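SufC protein (Thermus thermophilus, PDB 2D2E) probably binds and hydrolyses ATP as a cytoplasmic ABC-type ATPase of the Suf system, which assembles iron-sulfur clusters. Local coordinates at residues 62-67 and 80-85; 96-101 and 134-139; 103-108 and 157-162; 152-157 and 180-185. All blocks are in the same frame, centred on the assembly; numbering follows the deposited sequence.

Contact 1 (62-67 and 80-85); sequences ILLDGE and KGLFLA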
loop_
_atom_site.group_PDB
_atom_site.type_symbol
_atom_site.label_atom_id
_atom_site.label_comp_id
_atom_site.label_asym_id
_atom_site.label_seq_id
_atom_site.Cartn_x
_atom_site.Cartn_y
_atom_site.Cartn_z
ATOM N N ILE A 62 13.856 7.241 -4.707
ATOM C CA ILE A 62 12.553 7.151 -4.060
ATOM C C ILE A 62 12.780 7.953 -2.764
ATOM O O ILE A 62 13.544 7.533 -1.881
ATOM C CB ILE A 62 12.152 5.710 -3.712
ATOM C CG1 ILE A 62 11.953 4.892 -4.995
ATOM C CG2 ILE A 62 10.852 5.723 -2.921
ATOM C CD1 ILE A 62 11.370 3.506 -4.758
ATOM N N LEU A 63 12.133 9.113 -2.676
ATOM C CA LEU A 63 12.305 9.997 -1.519
ATOM C C LEU A 63 11.105 9.960 -0.603
ATOM O O LEU A 63 9.985 10.154 -1.055
ATOM C CB LEU A 63 12.478 11.448 -1.985
ATOM C CG LEU A 63 13.465 11.684 -3.134
ATOM C CD1 LEU A 63 13.369 13.119 -3.636
ATOM C CD2 LEU A 63 14.858 11.383 -2.652
ATOM N N LEU A 64 11.342 9.721 0.682
ATOM C CA LEU A 64 10.262 9.714 1.654
ATOM C C LEU A 64 10.570 10.914 2.543
ATOM O O LEU A 64 11.534 10.903 3.318
ATOM C CB LEU A 64 10.262 8.410 2.449
ATOM C CG LEU A 64 8.985 8.167 3.258
ATOM C CD1 LEU A 64 8.847 6.691 3.602
ATOM C CD2 LEU A 64 9.003 9.028 4.524
ATOM N N ASP A 65 9.760 11.958 2.403
ATOM C CA ASP A 65 9.955 13.206 3.149
ATOM C C ASP A 65 11.391 13.725 3.021
ATOM O O ASP A 65 12.042 14.084 4.007
ATOM C CB ASP A 65 9.554 13.050 4.620
ATOM C CG ASP A 65 8.049 12.841 4.794
ATOM O OD1 ASP A 65 7.278 13.216 3.878
ATOM O OD2 ASP A 65 7.637 12.314 5.842
ATOM N N GLY A 66 11.878 13.757 1.787
ATOM C CA GLY A 66 13.214 14.270 1.527
ATOM C C GLY A 66 14.377 13.297 1.513
ATOM O O GLY A 66 15.430 13.627 0.955
ATOM N N GLU A 67 14.215 12.112 2.101
ATOM C CA GLU A 67 15.309 11.137 2.140
ATOM C C GLU A 67 15.178 9.987 1.145
ATOM O O GLU A 67 14.116 9.367 1.028
ATOM C CB GLU A 67 15.433 10.522 3.532
ATOM C CG GLU A 67 15.406 11.487 4.682
ATOM C CD GLU A 67 15.488 10.758 6.003
ATOM O OE1 GLU A 67 16.541 10.144 6.270
ATOM O OE2 GLU A 67 14.502 10.783 6.763
ATOM N N LYS A 80 11.344 4.490 8.751
ATOM C CA LYS A 80 11.210 5.846 8.244
ATOM C C LYS A 80 9.743 6.207 7.989
ATOM O O LYS A 80 9.452 7.324 7.591
ATOM C CB LYS A 80 12.015 6.024 6.952
ATOM C CG LYS A 80 13.538 6.038 7.140
ATOM C CD LYS A 80 14.004 7.331 7.815
ATOM C CE LYS A 80 15.523 7.414 7.891
ATOM N NZ LYS A 80 16.109 6.273 8.647
ATOM N N GLY A 81 8.836 5.250 8.192
ATOM C CA GLY A 81 7.419 5.528 8.012
ATOM C C GLY A 81 6.688 4.835 6.865
ATOM O O GLY A 81 5.501 5.075 6.669
ATOM N N LEU A 82 7.377 3.988 6.108
ATOM C CA LEU A 82 6.719 3.288 4.993
ATOM C C LEU A 82 6.090 1.998 5.500
ATOM O O LEU A 82 6.768 1.150 6.070
ATOM C CB LEU A 82 7.734 2.986 3.886
ATOM C CG LEU A 82 7.173 2.406 2.581
ATOM C CD1 LEU A 82 6.287 3.433 1.852
ATOM C CD2 LEU A 82 8.334 2.017 1.684
ATOM N N PHE A 83 4.790 1.830 5.279
ATOM C CA PHE A 83 4.102 0.647 5.764
ATOM C C PHE A 83 4.672 -0.674 5.240
ATOM O O PHE A 83 4.847 -0.876 4.035
ATOM C CB PHE A 83 2.605 0.733 5.431
ATOM C CG PHE A 83 1.808 -0.421 5.947
ATOM C CD1 PHE A 83 1.809 -0.723 7.305
ATOM C CD2 PHE A 83 1.022 -1.181 5.087
ATOM C CE1 PHE A 83 1.046 -1.777 7.804
ATOM C CE2 PHE A 83 0.257 -2.227 5.577
ATOM C CZ PHE A 83 0.263 -2.523 6.936
ATOM N N LEU A 84 4.972 -1.565 6.175
ATOM C CA LEU A 84 5.484 -2.893 5.849
ATOM C C LEU A 84 4.748 -3.865 6.744
ATOM O O LEU A 84 4.994 -3.914 7.947
ATOM C CB LEU A 84 6.991 -2.996 6.107
ATOM C CG LEU A 84 7.593 -4.380 5.809
ATOM C CD1 LEU A 84 7.328 -4.746 4.348
ATOM C CD2 LEU A 84 9.090 -4.381 6.110
ATOM N N ALA A 85 3.830 -4.615 6.160
ATOM C CA ALA A 85 3.060 -5.584 6.933
ATOM C C ALA A 85 3.955 -6.751 7.333
ATOM O O ALA A 85 4.843 -7.163 6.572
ATOM C CB ALA A 85 1.882 -6.077 6.115
#
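Leu-64 lays its forked end over the backbone of Lys-80, Gly-81 and Leu-82, where a two-residue beta hairpin meets the end of helix 74-79. The hairpin closes through a type I' turn, Leu-64 to Glu-67. Both inner turn residues have positive phi, and at Gly-66 a CB would collide with the preceding carbonyl O, so glycine suits it. With CG anti to the backbone N (chi1 -166°), the branches of Leu-64 divide the work. CD2 rests 3.5 Å from Lys-80 O, while CD1 lies 3.9 Å from Leu-82 CB. Leucine fits because this side of the strand is buried and apolar; Leu-64 and Leu-82 also touch Tyr-164 of strand 164-168. The helix ends in a Schellman motif at Gly-81, whose phi of 113° would jam a CB against the carbonyl O of Lys-80. Its backbone then bonds with Thr-163 and Tyr-164, while Asp-65 forms a salt bridge with Lys-28, fastening both halves to the surrounding fold. On the exposed side, the chains of Glu-67 and Lys-80 cross at about a right angle. The carboxylate lies against the methylenes of the lysine, with Glu-67 OE2 3.6 Å from Lys-80 CD and Glu-67 OE1 3.3 Å from Lys-80 CE. Any attraction between the charges is probably weak, since the last bend of the lysine (chi4 -59°) leaves Lys-80 NZ 4.6 Å from Glu-67 OE1, beyond a salt bridge.

Contact 2 (96-101 and 134-139); sequences TIANFL and SYLSRY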
loop_
_atom_site.group_PDB
_atom_site.type_symbol
_atom_site.label_atom_id
_atom_site.label_comp_id
_atom_site.label_asym_id
_atom_site.label_seq_id
_atom_site.Cartn_x
_atom_site.Cartn_y
_atom_site.Cartn_z
ATOM N N THR A 96 -2.983 -16.047 18.134
ATOM C CA THR A 96 -4.108 -15.123 18.036
ATOM C C THR A 96 -3.710 -13.865 17.262
ATOM O O THR A 96 -2.541 -13.487 17.213
ATOM C CB THR A 96 -4.583 -14.672 19.412
ATOM O OG1 THR A 96 -3.494 -14.040 20.106
ATOM C CG2 THR A 96 -5.081 -15.873 20.230
ATOM N N ILE A 97 -4.693 -13.229 16.641
ATOM C CA ILE A 97 -4.423 -11.984 15.934
ATOM C C ILE A 97 -3.864 -10.959 16.930
ATOM O O ILE A 97 -2.959 -10.187 16.593
ATOM C CB ILE A 97 -5.717 -11.455 15.260
ATOM C CG1 ILE A 97 -6.073 -12.379 14.093
ATOM C CG2 ILE A 97 -5.531 -10.044 14.746
ATOM C CD1 ILE A 97 -7.379 -12.071 13.438
ATOM N N ALA A 98 -4.370 -10.955 18.164
ATOM C CA ALA A 98 -3.864 -10.005 19.154
ATOM C C ALA A 98 -2.355 -10.190 19.395
ATOM O O ALA A 98 -1.594 -9.211 19.379
ATOM C CB ALA A 98 -4.639 -10.139 20.481
ATOM N N ASN A 99 -1.921 -11.431 19.621
ATOM C CA ASN A 99 -0.494 -11.700 19.854
ATOM C C ASN A 99 0.340 -11.298 18.635
ATOM O O ASN A 99 1.438 -10.764 18.765
ATOM C CB ASN A 99 -0.249 -13.195 20.112
ATOM C CG ASN A 99 -0.469 -13.594 21.560
ATOM O OD1 ASN A 99 -0.722 -14.768 21.862
ATOM N ND2 ASN A 99 -0.362 -12.641 22.455
ATOM N N PHE A 100 -0.176 -11.602 17.448
ATOM C CA PHE A 100 0.526 -11.276 16.219
ATOM C C PHE A 100 0.674 -9.773 16.059
ATOM O O PHE A 100 1.736 -9.280 15.660
ATOM C CB PHE A 100 -0.216 -11.848 15.014
ATOM C CG PHE A 100 0.453 -11.553 13.711
ATOM C CD1 PHE A 100 1.701 -12.093 13.426
ATOM C CD2 PHE A 100 -0.137 -10.698 12.786
ATOM C CE1 PHE A 100 2.358 -11.785 12.237
ATOM C CE2 PHE A 100 0.515 -10.386 11.593
ATOM C CZ PHE A 100 1.758 -10.928 11.323
ATOM N N LEU A 101 -0.386 -9.034 16.374
ATOM C CA LEU A 101 -0.332 -7.587 16.249
ATOM C C LEU A 101 0.671 -6.985 17.222
ATOM O O LEU A 101 1.357 -6.013 16.897
ATOM C CB LEU A 101 -1.715 -6.974 16.487
ATOM C CG LEU A 101 -2.341 -6.246 15.295
ATOM C CD1 LEU A 101 -1.431 -5.105 14.855
ATOM C CD2 LEU A 101 -2.555 -7.215 14.155
ATOM N N SER A 134 -13.721 -9.042 19.699
ATOM C CA SER A 134 -13.674 -10.500 19.607
ATOM C C SER A 134 -12.830 -10.978 18.414
ATOM O O SER A 134 -12.305 -12.092 18.422
ATOM C CB SER A 134 -15.098 -11.068 19.495
ATOM O OG SER A 134 -15.764 -10.588 18.337
ATOM N N TYR A 135 -12.700 -10.132 17.395
ATOM C CA TYR A 135 -11.904 -10.463 16.211
ATOM C C TYR A 135 -10.449 -10.804 16.569
ATOM O O TYR A 135 -9.833 -11.680 15.954
ATOM C CB TYR A 135 -11.929 -9.283 15.232
ATOM C CG TYR A 135 -10.937 -9.404 14.095
ATOM C CD1 TYR A 135 -11.157 -10.288 13.034
ATOM C CD2 TYR A 135 -9.754 -8.662 14.104
ATOM C CE1 TYR A 135 -10.213 -10.418 12.008
ATOM C CE2 TYR A 135 -8.822 -8.804 13.105
ATOM C CZ TYR A 135 -9.042 -9.663 12.063
ATOM O OH TYR A 135 -8.079 -9.730 11.072
ATOM N N LEU A 136 -9.916 -10.107 17.566
ATOM C CA LEU A 136 -8.538 -10.309 18.010
ATOM C C LEU A 136 -8.267 -11.700 18.577
ATOM O O LEU A 136 -7.108 -12.096 18.724
ATOM C CB LEU A 136 -8.173 -9.253 19.051
ATOM C CG LEU A 136 -7.861 -7.835 18.555
ATOM C CD1 LEU A 136 -8.827 -7.397 17.480
ATOM C CD2 LEU A 136 -7.912 -6.899 19.733
ATOM N N SER A 137 -9.329 -12.433 18.901
ATOM C CA SER A 137 -9.191 -13.774 19.448
ATOM C C SER A 137 -9.136 -14.847 18.371
ATOM O O SER A 137 -8.919 -16.016 18.665
ATOM C CB SER A 137 -10.335 -14.080 20.429
ATOM O OG SER A 137 -10.202 -13.316 21.618
ATOM N N ARG A 138 -9.353 -14.453 17.121
ATOM C CA ARG A 138 -9.281 -15.399 16.017
ATOM C C ARG A 138 -7.807 -15.773 15.863
ATOM O O ARG A 138 -6.924 -15.006 16.245
ATOM C CB ARG A 138 -9.798 -14.747 14.732
ATOM C CG ARG A 138 -9.933 -15.710 13.575
ATOM C CD ARG A 138 -10.619 -15.068 12.388
ATOM N NE ARG A 138 -10.728 -16.003 11.268
ATOM C CZ ARG A 138 -11.577 -17.024 11.230
ATOM N NH1 ARG A 138 -12.402 -17.245 12.247
ATOM N NH2 ARG A 138 -11.594 -17.831 10.178
ATOM N N TYR A 139 -7.543 -16.958 15.332
ATOM C CA TYR A 139 -6.165 -17.401 15.131
ATOM C C TYR A 139 -5.726 -17.067 13.713
ATOM O O TYR A 139 -6.549 -17.040 12.787
ATOM C CB TYR A 139 -6.050 -18.923 15.305
ATOM C CG TYR A 139 -6.241 -19.437 16.705
ATOM C CD1 TYR A 139 -7.042 -20.554 16.948
ATOM C CD2 TYR A 139 -5.610 -18.832 17.786
ATOM C CE1 TYR A 139 -7.213 -21.050 18.237
ATOM C CE2 TYR A 139 -5.766 -19.321 19.076
ATOM C CZ TYR A 139 -6.570 -20.428 19.292
ATOM O OH TYR A 139 -6.725 -20.902 20.567
#
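Ile-97 sets its CD1 methyl over one face of the Tyr-135 ring, a CH-pi contact at the N-capped start of helix 97-109. The methyl is 3.6 Å from the ring centroid and displaced toward the rim, where Ile-97 CD1 comes within 3.2 Å of Tyr-135 CZ. The two side chains stand roughly perpendicular, so the slim end of the isoleucine meets the flat phenol. CB of Ala-98 packs on CB of Leu-136, 3.9 Å away; the small side chain of Ala-98 suits so close an approach of the backbones. Behind these groups, carbonyls of 134-139 take up amides of the first helical turn, which have no acceptor within the helix. Ile-97 N gives to Arg-138 O at 2.9 Å, and Ala-98 N gives to Leu-136 O at 3.0 Å. A single beta bridge pairs Thr-96 with Tyr-139, where Thr-96 N lies at the edge of the tyrosine ring, in its plane. Farther out, Tyr-135 has a cation-pi partner in Arg-151 and an edge-to-face neighbour in Trp-131. An alanine in place of Tyr-135 would probably leave the Ile-97 methyl without its aromatic cover and Arg-151 without its ring. Thr-96 completes the capping: with OG1 placed between the backbone N and the carbonyl carbon (chi1 58°), that oxygen accepts from Asn-99 N at 3.1 Å with an N-H...O angle of 161°.

Contact 3 (103-108 and 157-162); sequences LALQAK and LLVLEP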
loop_
_atom_site.group_PDB
_atom_site.type_symbol
_atom_site.label_atom_id
_atom_site.label_comp_id
_atom_site.label_asym_id
_atom_site.label_seq_id
_atom_site.Cartn_x
_atom_site.Cartn_y
_atom_site.Cartn_z
ATOM N N LEU A 103 3.344 -8.472 18.331
ATOM C CA LEU A 103 4.650 -8.798 17.772
ATOM C C LEU A 103 4.989 -7.810 16.655
ATOM O O LEU A 103 6.122 -7.319 16.581
ATOM C CB LEU A 103 4.656 -10.230 17.207
ATOM C CG LEU A 103 5.937 -10.688 16.491
ATOM C CD1 LEU A 103 7.109 -10.494 17.422
ATOM C CD2 LEU A 103 5.851 -12.152 16.103
ATOM N N ALA A 104 4.012 -7.523 15.790
ATOM C CA ALA A 104 4.221 -6.593 14.682
ATOM C C ALA A 104 4.524 -5.190 15.176
ATOM O O ALA A 104 5.385 -4.519 14.629
ATOM C CB ALA A 104 2.985 -6.558 13.757
ATOM N N LEU A 105 3.793 -4.733 16.194
ATOM C CA LEU A 105 4.020 -3.394 16.707
ATOM C C LEU A 105 5.375 -3.288 17.408
ATOM O O LEU A 105 6.064 -2.281 17.251
ATOM C CB LEU A 105 2.889 -2.992 17.662
ATOM C CG LEU A 105 2.890 -1.582 18.238
ATOM C CD1 LEU A 105 2.648 -0.563 17.119
ATOM C CD2 LEU A 105 1.806 -1.486 19.319
ATOM N N GLN A 106 5.767 -4.323 18.156
ATOM C CA GLN A 106 7.063 -4.324 18.866
ATOM C C GLN A 106 8.230 -4.334 17.879
ATOM O O GLN A 106 9.272 -3.728 18.131
ATOM C CB GLN A 106 7.168 -5.535 19.802
ATOM C CG GLN A 106 6.248 -5.417 21.010
ATOM C CD GLN A 106 6.437 -6.515 22.045
ATOM O OE1 GLN A 106 7.064 -7.561 21.788
ATOM N NE2 GLN A 106 5.879 -6.297 23.218
ATOM N N ALA A 107 8.049 -5.024 16.762
ATOM C CA ALA A 107 9.087 -5.080 15.732
ATOM C C ALA A 107 9.250 -3.696 15.097
ATOM O O ALA A 107 10.376 -3.216 14.885
ATOM C CB ALA A 107 8.708 -6.115 14.658
ATOM N N LYS A 108 8.122 -3.047 14.809
ATOM C CA LYS A 108 8.140 -1.729 14.189
ATOM C C LYS A 108 8.695 -0.647 15.124
ATOM O O LYS A 108 9.402 0.263 14.683
ATOM C CB LYS A 108 6.720 -1.370 13.726
ATOM C CG LYS A 108 6.616 -0.213 12.731
ATOM C CD LYS A 108 6.397 1.114 13.427
ATOM C CE LYS A 108 6.205 2.248 12.425
ATOM N NZ LYS A 108 6.041 3.552 13.123
ATOM N N LEU A 157 -2.245 -1.853 9.562
ATOM C CA LEU A 157 -2.158 -0.490 9.022
ATOM C C LEU A 157 -2.539 0.555 10.066
ATOM O O LEU A 157 -1.845 1.553 10.235
ATOM C CB LEU A 157 -3.084 -0.322 7.803
ATOM C CG LEU A 157 -3.122 1.075 7.156
ATOM C CD1 LEU A 157 -1.801 1.357 6.395
ATOM C CD2 LEU A 157 -4.302 1.153 6.180
ATOM N N LEU A 158 -3.651 0.329 10.758
ATOM C CA LEU A 158 -4.103 1.279 11.771
ATOM C C LEU A 158 -3.250 1.280 13.037
ATOM O O LEU A 158 -2.986 2.338 13.616
ATOM C CB LEU A 158 -5.562 0.997 12.144
ATOM C CG LEU A 158 -6.620 1.711 11.294
ATOM C CD1 LEU A 158 -7.977 1.219 11.688
ATOM C CD2 LEU A 158 -6.552 3.207 11.502
ATOM N N VAL A 159 -2.820 0.102 13.469
ATOM C CA VAL A 159 -2.015 -0.000 14.688
ATOM C C VAL A 159 -0.565 0.466 14.570
ATOM O O VAL A 159 -0.031 1.111 15.493
ATOM C CB VAL A 159 -2.061 -1.460 15.223
ATOM C CG1 VAL A 159 -1.118 -1.639 16.405
ATOM C CG2 VAL A 159 -3.507 -1.799 15.662
ATOM N N LEU A 160 0.066 0.156 13.442
ATOM C CA LEU A 160 1.460 0.533 13.216
ATOM C C LEU A 160 1.646 2.009 12.876
ATOM O O LEU A 160 2.761 2.522 12.936
ATOM C CB LEU A 160 2.077 -0.332 12.116
ATOM C CG LEU A 160 2.264 -1.813 12.475
ATOM C CD1 LEU A 160 2.882 -2.558 11.301
ATOM C CD2 LEU A 160 3.149 -1.937 13.700
ATOM N N GLU A 161 0.560 2.683 12.516
ATOM C CA GLU A 161 0.620 4.111 12.192
ATOM C C GLU A 161 1.709 4.566 11.221
ATOM O O GLU A 161 2.516 5.430 11.538
ATOM C CB GLU A 161 0.774 4.920 13.484
ATOM C CG GLU A 161 -0.386 4.831 14.443
ATOM C CD GLU A 161 -0.299 5.885 15.523
ATOM O OE1 GLU A 161 0.717 5.901 16.252
ATOM O OE2 GLU A 161 -1.243 6.696 15.630
ATOM N N PRO A 162 1.763 3.968 10.027
ATOM C CA PRO A 162 2.787 4.383 9.060
ATOM C C PRO A 162 2.464 5.778 8.516
ATOM O O PRO A 162 1.328 6.242 8.623
ATOM C CB PRO A 162 2.674 3.327 7.971
ATOM C CG PRO A 162 1.194 3.000 8.006
ATOM C CD PRO A 162 0.885 2.926 9.473
HETATM O O HOH W 1 5.554 5.632 11.070
#
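Leu-105 packs CD1 on Val-159 CG1 at 4.0 Å, the two side chains set crosswise, where the C-terminal part of helix 148-160 meets helix 97-109 in the helical subdomain seen in ABC ATPases. This is the tight part. Leu-160 adds to it in the conformer given, one of two, with CD2 3.5 Å from Leu-105 CA and equally near Ala-104 O; so close a fit is doubtful for the other copy. The approach is probably eased by the short side chain of Ala-104. The two leucine side chains run alongside each other, pointing opposite ways. Around this apolar patch, Val-159 also touches Ala-125 and Leu-105 touches Val-113. The other side is polar and looser. Lysine suits it because its CB packs near Leu-160 while its amine reaches one carbonyl weakly, Lys-108 NZ to Leu-160 O at 3.4 Å, and that of Glu-161 through a water. Glu-161 turns out of the helix with phi at 49°. An alanine at Lys-108 would probably leave Leu-160 O without its weak partner and break the water link to Glu-161. That water accepts from Lys-108 NZ at 3.0 Å and donates to Glu-161 O at 3.1 Å.

Contact 4 (152-157 and 180-185); sequences NEILQL and KVVARG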
loop_
_atom_site.group_PDB
_atom_site.type_symbol
_atom_site.label_atom_id
_atom_site.label_comp_id
_atom_site.label_asym_id
_atom_site.label_seq_id
_atom_site.Cartn_x
_atom_site.Cartn_y
_atom_site.Cartn_z
ATOM N N ASN A 152 -6.322 -8.728 8.366
ATOM C CA ASN A 152 -5.184 -8.698 9.269
ATOM C C ASN A 152 -4.219 -7.581 8.894
ATOM O O ASN A 152 -3.663 -6.919 9.763
ATOM C CB ASN A 152 -4.439 -10.037 9.236
ATOM C CG ASN A 152 -3.290 -10.087 10.226
ATOM O OD1 ASN A 152 -2.362 -9.273 10.171
ATOM N ND2 ASN A 152 -3.349 -11.047 11.143
ATOM N N GLU A 153 -4.003 -7.382 7.597
ATOM C CA GLU A 153 -3.098 -6.327 7.150
ATOM C C GLU A 153 -3.666 -4.942 7.463
ATOM O O GLU A 153 -2.917 -4.018 7.779
ATOM C CB GLU A 153 -2.837 -6.434 5.643
ATOM C CG GLU A 153 -2.170 -7.730 5.211
ATOM C CD GLU A 153 -1.791 -7.728 3.743
ATOM O OE1 GLU A 153 -2.527 -7.123 2.934
ATOM O OE2 GLU A 153 -0.761 -8.343 3.401
ATOM N N ILE A 154 -4.985 -4.799 7.369
ATOM C CA ILE A 154 -5.624 -3.495 7.642
ATOM C C ILE A 154 -5.559 -3.166 9.135
ATOM O O ILE A 154 -5.434 -2.011 9.517
ATOM C CB ILE A 154 -7.077 -3.462 7.123
ATOM C CG1 ILE A 154 -7.065 -3.409 5.590
ATOM C CG2 ILE A 154 -7.837 -2.268 7.707
ATOM C CD1 ILE A 154 -6.269 -2.200 5.016
ATOM N N LEU A 155 -5.639 -4.187 9.992
ATOM C CA LEU A 155 -5.537 -3.913 11.421
ATOM C C LEU A 155 -4.095 -3.456 11.678
ATOM O O LEU A 155 -3.850 -2.560 12.483
ATOM C CB LEU A 155 -5.883 -5.167 12.252
ATOM C CG LEU A 155 -5.937 -4.948 13.772
ATOM C CD1 LEU A 155 -6.818 -3.746 14.125
ATOM C CD2 LEU A 155 -6.482 -6.205 14.426
ATOM N N GLN A 156 -3.129 -4.047 10.973
ATOM C CA GLN A 156 -1.738 -3.627 11.155
ATOM C C GLN A 156 -1.579 -2.184 10.662
ATOM O O GLN A 156 -0.847 -1.388 11.249
ATOM C CB GLN A 156 -0.771 -4.508 10.364
ATOM C CG GLN A 156 -0.658 -5.898 10.902
ATOM C CD GLN A 156 0.399 -6.674 10.163
ATOM O OE1 GLN A 156 1.575 -6.290 10.158
ATOM N NE2 GLN A 156 -0.012 -7.752 9.515
ATOM N N LEU A 157 -2.245 -1.853 9.562
ATOM C CA LEU A 157 -2.158 -0.490 9.022
ATOM C C LEU A 157 -2.539 0.555 10.066
ATOM O O LEU A 157 -1.845 1.553 10.235
ATOM C CB LEU A 157 -3.084 -0.322 7.803
ATOM C CG LEU A 157 -3.122 1.075 7.156
ATOM C CD1 LEU A 157 -1.801 1.357 6.395
ATOM C CD2 LEU A 157 -4.302 1.153 6.180
ATOM N N LYS A 180 -13.623 -3.585 -0.010
ATOM C CA LYS A 180 -14.221 -2.733 1.002
ATOM C C LYS A 180 -13.441 -2.736 2.315
ATOM O O LYS A 180 -13.404 -1.723 3.003
ATOM C CB LYS A 180 -15.697 -3.110 1.223
ATOM C CG LYS A 180 -16.582 -2.569 0.103
ATOM C CD LYS A 180 -18.063 -2.672 0.430
ATOM C CE LYS A 180 -18.885 -1.911 -0.597
ATOM N NZ LYS A 180 -20.339 -2.109 -0.381
ATOM N N VAL A 181 -12.832 -3.866 2.658
ATOM C CA VAL A 181 -12.035 -3.948 3.882
ATOM C C VAL A 181 -10.850 -2.990 3.761
ATOM O O VAL A 181 -10.512 -2.256 4.703
ATOM C CB VAL A 181 -11.499 -5.363 4.105
ATOM C CG1 VAL A 181 -10.307 -5.321 5.048
ATOM C CG2 VAL A 181 -12.599 -6.245 4.686
ATOM N N VAL A 182 -10.183 -3.020 2.612
ATOM C CA VAL A 182 -9.056 -2.121 2.429
ATOM C C VAL A 182 -9.532 -0.662 2.425
ATOM O O VAL A 182 -8.889 0.203 3.001
ATOM C CB VAL A 182 -8.282 -2.492 1.142
ATOM C CG1 VAL A 182 -7.150 -1.488 0.870
ATOM C CG2 VAL A 182 -7.680 -3.880 1.324
ATOM N N ALA A 183 -10.655 -0.373 1.769
ATOM C CA ALA A 183 -11.148 1.007 1.749
ATOM C C ALA A 183 -11.459 1.496 3.156
ATOM O O ALA A 183 -11.188 2.644 3.488
ATOM C CB ALA A 183 -12.395 1.111 0.869
ATOM N N ARG A 184 -12.037 0.634 3.985
ATOM C CA ARG A 184 -12.371 1.044 5.350
ATOM C C ARG A 184 -11.103 1.472 6.062
ATOM O O ARG A 184 -11.070 2.507 6.732
ATOM C CB ARG A 184 -13.031 -0.103 6.114
ATOM C CG ARG A 184 -13.321 0.244 7.573
ATOM C CD ARG A 184 -14.271 -0.758 8.204
ATOM N NE ARG A 184 -15.558 -0.780 7.513
ATOM C CZ ARG A 184 -16.682 -1.252 8.043
ATOM N NH1 ARG A 184 -16.689 -1.743 9.277
ATOM N NH2 ARG A 184 -17.804 -1.231 7.337
ATOM N N GLY A 185 -10.042 0.689 5.879
ATOM C CA GLY A 185 -8.777 1.020 6.510
ATOM C C GLY A 185 -8.157 2.297 5.953
ATOM O O GLY A 185 -7.742 3.176 6.707
#
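Flat groups stand back from the meeting of Ile-154 with Val-181 and Gly-185: they are the amides of Asn-152 and Gln-156, on another flank of helix 152-157. Gln-156 NE2 donates to Asn-152 OD1 at 2.9 Å, approaching nearly along the C=O axis, with the acceptor 20° out of the glutamine amide plane. Gln-156 OE1 accepts from Phe-86 N, and Phe-100 of helix 97-109 touches both amides, which gives these buried polar groups defined partners. The side chains that meet between the helices are apolar and centre on Ile-154. Its CG1, beside the backbone N (chi1 -72°), lies 3.8 Å from Val-181 CG1, and its CD1 is 3.8 Å from Val-182 CA. The other branch, Ile-154 CG2, settles 3.6 Å from Gly-185 CA. A CB on Gly-185 would clash with that methyl, so glycine suits the place. Nearby, Leu-157 CD2 approaches Gly-185 O at 4.0 Å. The axes of segments 152-157 and 180-185 come within 9.4 Å and point the same way, 4° apart. Leu-157 and Val-182 also touch strand 164-168, which follows the first helix and precedes the second. Such an alpha-beta-alpha succession, continuing into parallel strand 195-199 as a beta-alpha-beta crossover, is typical of the P-loop NTPase fold.

In the fold
From the N terminus, contact 1 closes first, a short loop that brings the hairpin of the antiparallel sheet against the end of helix 74-79. Contact 2 opens afterwards and returns from the start of helix 97-109 to residues 134-139, past helix 115-129. Contact 3 opens within that loop and closes beyond it, so the two cross, both using helix 97-109. Contact 4 starts before contact 3 has closed and shares Leu-157 with it, so these cross as well, while contacts 2 and 4 follow in series. Helix 148-160 is thus common to contacts 3 and 4, and Phe-83 packs on it from contact 1, linking the antiparallel sheet, the helical region and the mixed-sheet core.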